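PDB 4CRQ: endo-1,3-beta-glucanase, family GH16 from Zobellia galactanivorans, which probably hydrolyses internal beta-1,3-glucosidic linkages of laminarin, the present chain being the catalytic module of a longer, multidomain enzyme. Local coordinates for residues V148-P153 with H157-E162; A84-P89 with P96-L101. The protein carries 1 engineered substitution. All coordinates share one frame; numbering follows the deposited sequence.

Overall arrangement
Contact 2 lies between the two layers of the beta-sandwich of this catalytic module, contact 1 where the chain crosses from one layer to the other. Contact 2 is about 5 Å from the centre of the chain (centre to centre) and is wholly apolar, as befits the space between two layers. Contact 1, about 13 Å out, is largely buried too but includes partly exposed residues, and it mixes a histidine hydrogen bond and a bridging water with CH-pi packing. The two share a layer: strands 80-87 and 156-163 are antiparallel neighbours, probably joined by backbone bonds such as Tyr159 N to Ala84 O, while the carbonyl oxygen of Tyr159 packs against Phe98 CE2.

Contact 1: residues V148-P153 with H157-E162; sequences VGVSDP and HIYSVE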
loop_
_atom_site.group_PDB
_atom_site.type_symbol
_atom_site.label_atom_id
_atom_site.label_comp_id
_atom_site.label_asym_id
_atom_site.label_seq_id
_atom_site.Cartn_x
_atom_site.Cartn_y
_atom_site.Cartn_z
ATOM N N VAL A 148 2.648 -14.768 -2.747
ATOM C CA VAL A 148 2.915 -15.820 -1.780
ATOM C C VAL A 148 1.583 -16.242 -1.174
ATOM O O VAL A 148 0.700 -15.395 -0.942
ATOM C CB VAL A 148 3.936 -15.370 -0.677
ATOM C CG1 VAL A 148 3.453 -14.166 0.163
ATOM C CG2 VAL A 148 4.342 -16.548 0.218
ATOM N N GLY A 149 1.434 -17.536 -0.905
ATOM C CA GLY A 149 0.226 -18.043 -0.257
ATOM C C GLY A 149 0.150 -17.544 1.184
ATOM O O GLY A 149 1.154 -17.551 1.898
ATOM N N VAL A 150 -1.033 -17.094 1.597
ATOM C CA VAL A 150 -1.296 -16.662 2.977
ATOM C C VAL A 150 -2.590 -17.407 3.342
ATOM O O VAL A 150 -3.655 -17.039 2.807
ATOM C CB VAL A 150 -1.411 -15.115 3.104
ATOM C CG1 VAL A 150 -1.774 -14.701 4.535
ATOM C CG2 VAL A 150 -0.129 -14.412 2.648
ATOM N N SER A 151 -2.516 -18.416 4.236
ATOM C CA SER A 151 -3.664 -19.290 4.600
ATOM C C SER A 151 -4.924 -18.556 5.099
ATOM O O SER A 151 -6.061 -18.841 4.654
ATOM C CB SER A 151 -3.251 -20.344 5.653
ATOM O OG SER A 151 -2.069 -21.049 5.303
ATOM N N ASP A 152 -4.723 -17.638 6.045
ATOM C CA ASP A 152 -5.815 -16.866 6.599
ATOM C C ASP A 152 -5.410 -15.395 6.669
ATOM O O ASP A 152 -4.868 -14.933 7.713
ATOM C CB ASP A 152 -6.243 -17.346 7.990
ATOM C CG ASP A 152 -7.579 -16.700 8.449
ATOM O OD1 ASP A 152 -8.081 -15.710 7.825
ATOM O OD2 ASP A 152 -8.135 -17.188 9.453
ATOM N N PRO A 153 -5.683 -14.624 5.595
ATOM C CA PRO A 153 -5.282 -13.205 5.605
ATOM C C PRO A 153 -6.091 -12.382 6.593
ATOM O O PRO A 153 -5.729 -11.232 6.879
ATOM C CB PRO A 153 -5.578 -12.752 4.180
ATOM C CG PRO A 153 -5.486 -13.975 3.388
ATOM C CD PRO A 153 -6.160 -15.024 4.256
ATOM N N HIS A 157 -0.758 -10.612 10.026
ATOM C CA HIS A 157 0.515 -11.036 9.445
ATOM C C HIS A 157 1.434 -9.851 9.379
ATOM O O HIS A 157 0.968 -8.698 9.395
ATOM C CB HIS A 157 0.324 -11.633 8.059
ATOM C CG HIS A 157 -0.494 -12.902 8.071
ATOM N ND1 HIS A 157 0.055 -14.124 8.287
ATOM C CD2 HIS A 157 -1.861 -13.109 7.911
ATOM C CE1 HIS A 157 -0.925 -15.066 8.253
ATOM N NE2 HIS A 157 -2.087 -14.449 8.027
ATOM N N ILE A 158 2.733 -10.107 9.290
ATOM C CA ILE A 158 3.724 -9.035 9.125
ATOM C C ILE A 158 4.068 -8.941 7.633
ATOM O O ILE A 158 4.522 -9.931 7.032
ATOM C CB ILE A 158 5.020 -9.309 9.913
ATOM C CG1 ILE A 158 4.718 -9.707 11.388
ATOM C CG2 ILE A 158 5.990 -8.116 9.783
ATOM C CD1 ILE A 158 3.969 -8.685 12.253
ATOM N N TYR A 159 3.855 -7.755 7.039
ATOM C CA TYR A 159 4.203 -7.535 5.628
ATOM C C TYR A 159 5.366 -6.573 5.585
ATOM O O TYR A 159 5.264 -5.485 6.176
ATOM C CB TYR A 159 3.018 -6.953 4.884
ATOM C CG TYR A 159 1.833 -7.898 4.906
ATOM C CD1 TYR A 159 1.767 -8.970 3.995
ATOM C CD2 TYR A 159 0.782 -7.740 5.844
ATOM C CE1 TYR A 159 0.698 -9.845 4.013
ATOM C CE2 TYR A 159 -0.312 -8.626 5.860
ATOM C CZ TYR A 159 -0.354 -9.682 4.937
ATOM O OH TYR A 159 -1.398 -10.589 4.885
ATOM N N SER A 160 6.477 -6.926 4.908
ATOM C CA SER A 160 7.625 -6.022 4.914
ATOM C C SER A 160 8.408 -6.094 3.615
ATOM O O SER A 160 8.291 -7.069 2.855
ATOM C CB SER A 160 8.558 -6.368 6.097
ATOM O OG SER A 160 9.117 -7.660 5.906
ATOM N N VAL A 161 9.203 -5.054 3.386
ATOM C CA VAL A 161 10.234 -5.080 2.371
ATOM C C VAL A 161 11.536 -4.690 3.015
ATOM O O VAL A 161 11.522 -3.836 3.913
ATOM C CB VAL A 161 9.978 -4.136 1.156
ATOM C CG1 VAL A 161 8.859 -4.680 0.299
ATOM C CG2 VAL A 161 9.770 -2.665 1.594
ATOM N N GLU A 162 12.635 -5.299 2.585
ATOM C CA GLU A 162 13.981 -4.809 2.929
ATOM C C GLU A 162 14.533 -4.191 1.649
ATOM O O GLU A 162 14.660 -4.874 0.622
ATOM C CB GLU A 162 14.899 -5.906 3.430
ATOM C CG GLU A 162 14.587 -6.357 4.837
ATOM C CD GLU A 162 15.432 -7.528 5.306
ATOM O OE1 GLU A 162 16.269 -8.077 4.544
ATOM O OE2 GLU A 162 15.243 -7.914 6.469
HETATM O O HOH W 1 -3.219 -10.135 6.851
#
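His157 reaches back across a short connection to the turn formed by residues 150-153, and its imidazole is engaged both at an edge and over a face. The polar part is a hydrogen bond from His157 NE2 to Asp152 O, 2.8 Å long with an angle of 154° at the hydrogen. The oxygen lies in the ring plane, yet the donor stands well above the carbonyl plane of Asp152, 53° out of it. At the other end of the imidazole, ND1 is bonded to Asp173 OD2, so both nitrogens are gripped and the rotation of the ring is fixed; the carboxylate would tend to favour a protonated imidazole. A water links the two segments a second time, lying 2.7 Å from Pro153 O and the same distance from Tyr159 OH, in the plane of the phenol ring.

Apolar packing completes the hold. Val150 places CG1 over one face of the His157 ring, 3.7 Å from its centroid, in a CH-pi contact displaced toward NE2. That methyl gets there because it lies opposite the backbone N (chi1 176°), and it also meets Tyr159 OH at 4.1 Å. His157 and Tyr159, two residues apart, thus work from the same side of their strand.

Asp152 OD1 closes an Asx turn on Gly154 N, shaping the connection in this jelly-roll fold. Val148, at the end of strand 141-149, and Val150, just beyond it, make backbone hydrogen bonds with Thr128 and Leu126; after the turn, strand 156-163 runs between strands 80-87 and 167-172.

Contact 2: residues A84-P89 with P96-L101; sequences ARIALP and PAFWML
Residues Ala84 to Leu88 run almost exactly antiparallel to Pro96 to Phe98, 174° apart in direction, with the CA atoms of Ala84 and Phe98 8.0 Å from each other, a spacing bridged by side chains. Phe98 carries much of the contact. Its CG lies opposite the backbone N (chi1 167°), which sends the ring across to Ala84, whose CB sits over one face, 3.8 Å from the centroid and shifted toward the CE2-CZ rim, in a CH-pi contact. Ala84 N comes to 3.5 Å from Phe98 CE2, on the same side of the ring as CB.

The two strands belong to opposed layers of the beta-jelly-roll sandwich of family GH16: strand 80-87 pairs with 156-163 and 220-231, whereas strand 94-102 pairs with 196-204.

Farther along, Ile86 brings CD1 obliquely to Phe98 CB at 4.0 Å, and Leu88 lays its CD2 branch on the Pro96 ring, 3.8 Å from CB. Leu200, Val227 and Ile118 also pack against Phe98, and Met222 against Pro96. Arg85, pointing from the other side of its strand, forms a salt bridge through NH1 with Asp225, a ligand of the bound calcium ion.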
loop_
_atom_site.group_PDB
_atom_site.type_symbol
_atom_site.label_atom_id
_atom_site.label_comp_id
_atom_site.label_asym_id
_atom_site.label_seq_id
_atom_site.Cartn_x
_atom_site.Cartn_y
_atom_site.Cartn_z
ATOM N N ALA A 84 4.494 -3.498 8.323
ATOM C CA ALA A 84 3.237 -3.249 9.003
ATOM C C ALA A 84 2.651 -4.584 9.435
ATOM O O ALA A 84 2.863 -5.624 8.766
ATOM C CB ALA A 84 2.236 -2.533 8.102
ATOM N N ARG A 85 1.909 -4.544 10.544
ATOM C CA ARG A 85 1.227 -5.731 11.088
ATOM C C ARG A 85 -0.253 -5.502 10.755
ATOM O O ARG A 85 -0.878 -4.594 11.290
ATOM C CB ARG A 85 1.532 -5.886 12.584
ATOM C CG ARG A 85 0.825 -7.090 13.224
ATOM C CD ARG A 85 1.401 -7.413 14.601
ATOM N NE ARG A 85 0.811 -8.667 15.092
ATOM C CZ ARG A 85 -0.336 -8.753 15.763
ATOM N NH1 ARG A 85 -1.032 -7.646 16.074
ATOM N NH2 ARG A 85 -0.794 -9.950 16.149
ATOM N N ILE A 86 -0.803 -6.330 9.849
ATOM C CA ILE A 86 -2.120 -6.087 9.230
ATOM C C ILE A 86 -2.999 -7.334 9.217
ATOM O O ILE A 86 -2.500 -8.441 8.935
ATOM C CB ILE A 86 -1.932 -5.610 7.757
ATOM C CG1 ILE A 86 -1.046 -4.349 7.677
ATOM C CG2 ILE A 86 -3.269 -5.306 7.047
ATOM C CD1 ILE A 86 -0.720 -3.883 6.250
ATOM N N ALA A 87 -4.298 -7.135 9.479
ATOM C CA ALA A 87 -5.337 -8.178 9.380
ATOM C C ALA A 87 -6.303 -7.670 8.309
ATOM O O ALA A 87 -6.712 -6.512 8.336
ATOM C CB ALA A 87 -6.038 -8.408 10.709
ATOM N N LEU A 88 -6.683 -8.520 7.355
ATOM C CA LEU A 88 -7.458 -8.102 6.194
ATOM C C LEU A 88 -8.841 -8.724 6.104
ATOM O O LEU A 88 -9.002 -9.885 6.456
ATOM C CB LEU A 88 -6.683 -8.517 4.921
ATOM C CG LEU A 88 -5.305 -7.862 4.696
ATOM C CD1 LEU A 88 -4.583 -8.491 3.503
ATOM C CD2 LEU A 88 -5.444 -6.330 4.530
ATOM N N PRO A 89 -9.835 -7.953 5.614
ATOM C CA PRO A 89 -11.179 -8.488 5.425
ATOM C C PRO A 89 -11.230 -9.224 4.091
ATOM O O PRO A 89 -10.368 -8.994 3.255
ATOM C CB PRO A 89 -12.039 -7.239 5.362
ATOM C CG PRO A 89 -11.136 -6.183 4.770
ATOM C CD PRO A 89 -9.741 -6.518 5.232
ATOM N N PRO A 96 -7.114 -4.022 -0.643
ATOM C CA PRO A 96 -6.266 -3.317 0.304
ATOM C C PRO A 96 -4.816 -3.254 -0.182
ATOM O O PRO A 96 -4.373 -4.123 -0.969
ATOM C CB PRO A 96 -6.346 -4.219 1.548
ATOM C CG PRO A 96 -6.463 -5.624 0.966
ATOM C CD PRO A 96 -7.422 -5.410 -0.179
ATOM N N ALA A 97 -4.072 -2.234 0.279
ATOM C CA ALA A 97 -2.647 -2.135 -0.088
ATOM C C ALA A 97 -1.833 -1.349 0.926
ATOM O O ALA A 97 -2.383 -0.459 1.577
ATOM C CB ALA A 97 -2.480 -1.510 -1.489
ATOM N N PHE A 98 -0.543 -1.692 1.022
ATOM C CA PHE A 98 0.432 -1.038 1.874
ATOM C C PHE A 98 1.586 -0.836 0.913
ATOM O O PHE A 98 2.138 -1.813 0.397
ATOM C CB PHE A 98 0.784 -1.982 3.014
ATOM C CG PHE A 98 2.021 -1.592 3.845
ATOM C CD1 PHE A 98 2.327 -0.252 4.244
ATOM C CD2 PHE A 98 2.886 -2.629 4.294
ATOM C CE1 PHE A 98 3.460 0.027 5.034
ATOM C CE2 PHE A 98 4.018 -2.354 5.066
ATOM C CZ PHE A 98 4.308 -1.021 5.439
ATOM N N TRP A 99 1.943 0.421 0.654
ATOM C CA TRP A 99 2.869 0.720 -0.437
ATOM C C TRP A 99 3.623 1.999 -0.302
ATOM O O TRP A 99 3.479 2.682 0.715
ATOM C CB TRP A 99 2.112 0.634 -1.769
ATOM C CG TRP A 99 0.836 1.447 -1.895
ATOM C CD1 TRP A 99 -0.306 1.423 -1.085
ATOM C CD2 TRP A 99 0.525 2.398 -2.954
ATOM N NE1 TRP A 99 -1.268 2.281 -1.557
ATOM C CE2 TRP A 99 -0.826 2.906 -2.680
ATOM C CE3 TRP A 99 1.214 2.877 -4.068
ATOM C CZ2 TRP A 99 -1.439 3.848 -3.508
ATOM C CZ3 TRP A 99 0.593 3.809 -4.892
ATOM C CH2 TRP A 99 -0.705 4.291 -4.621
ATOM N N MET A 100 4.442 2.332 -1.302
ATOM C CA MET A 100 5.319 3.510 -1.222
ATOM C C MET A 100 5.444 4.127 -2.595
ATOM O O MET A 100 5.411 3.415 -3.607
ATOM C CB MET A 100 6.732 3.119 -0.746
ATOM C CG MET A 100 6.754 2.317 0.562
ATOM S SD MET A 100 8.424 1.925 1.111
ATOM C CE MET A 100 8.913 3.482 1.844
ATOM N N LEU A 101 5.582 5.443 -2.638
ATOM C CA LEU A 101 5.812 6.180 -3.899
ATOM C C LEU A 101 6.980 7.144 -3.756
ATOM O O LEU A 101 7.185 7.688 -2.663
ATOM C CB LEU A 101 4.563 6.980 -4.280
ATOM C CG LEU A 101 3.354 6.227 -4.869
ATOM C CD1 LEU A 101 2.093 7.083 -4.819
ATOM C CD2 LEU A 101 3.606 5.735 -6.285
#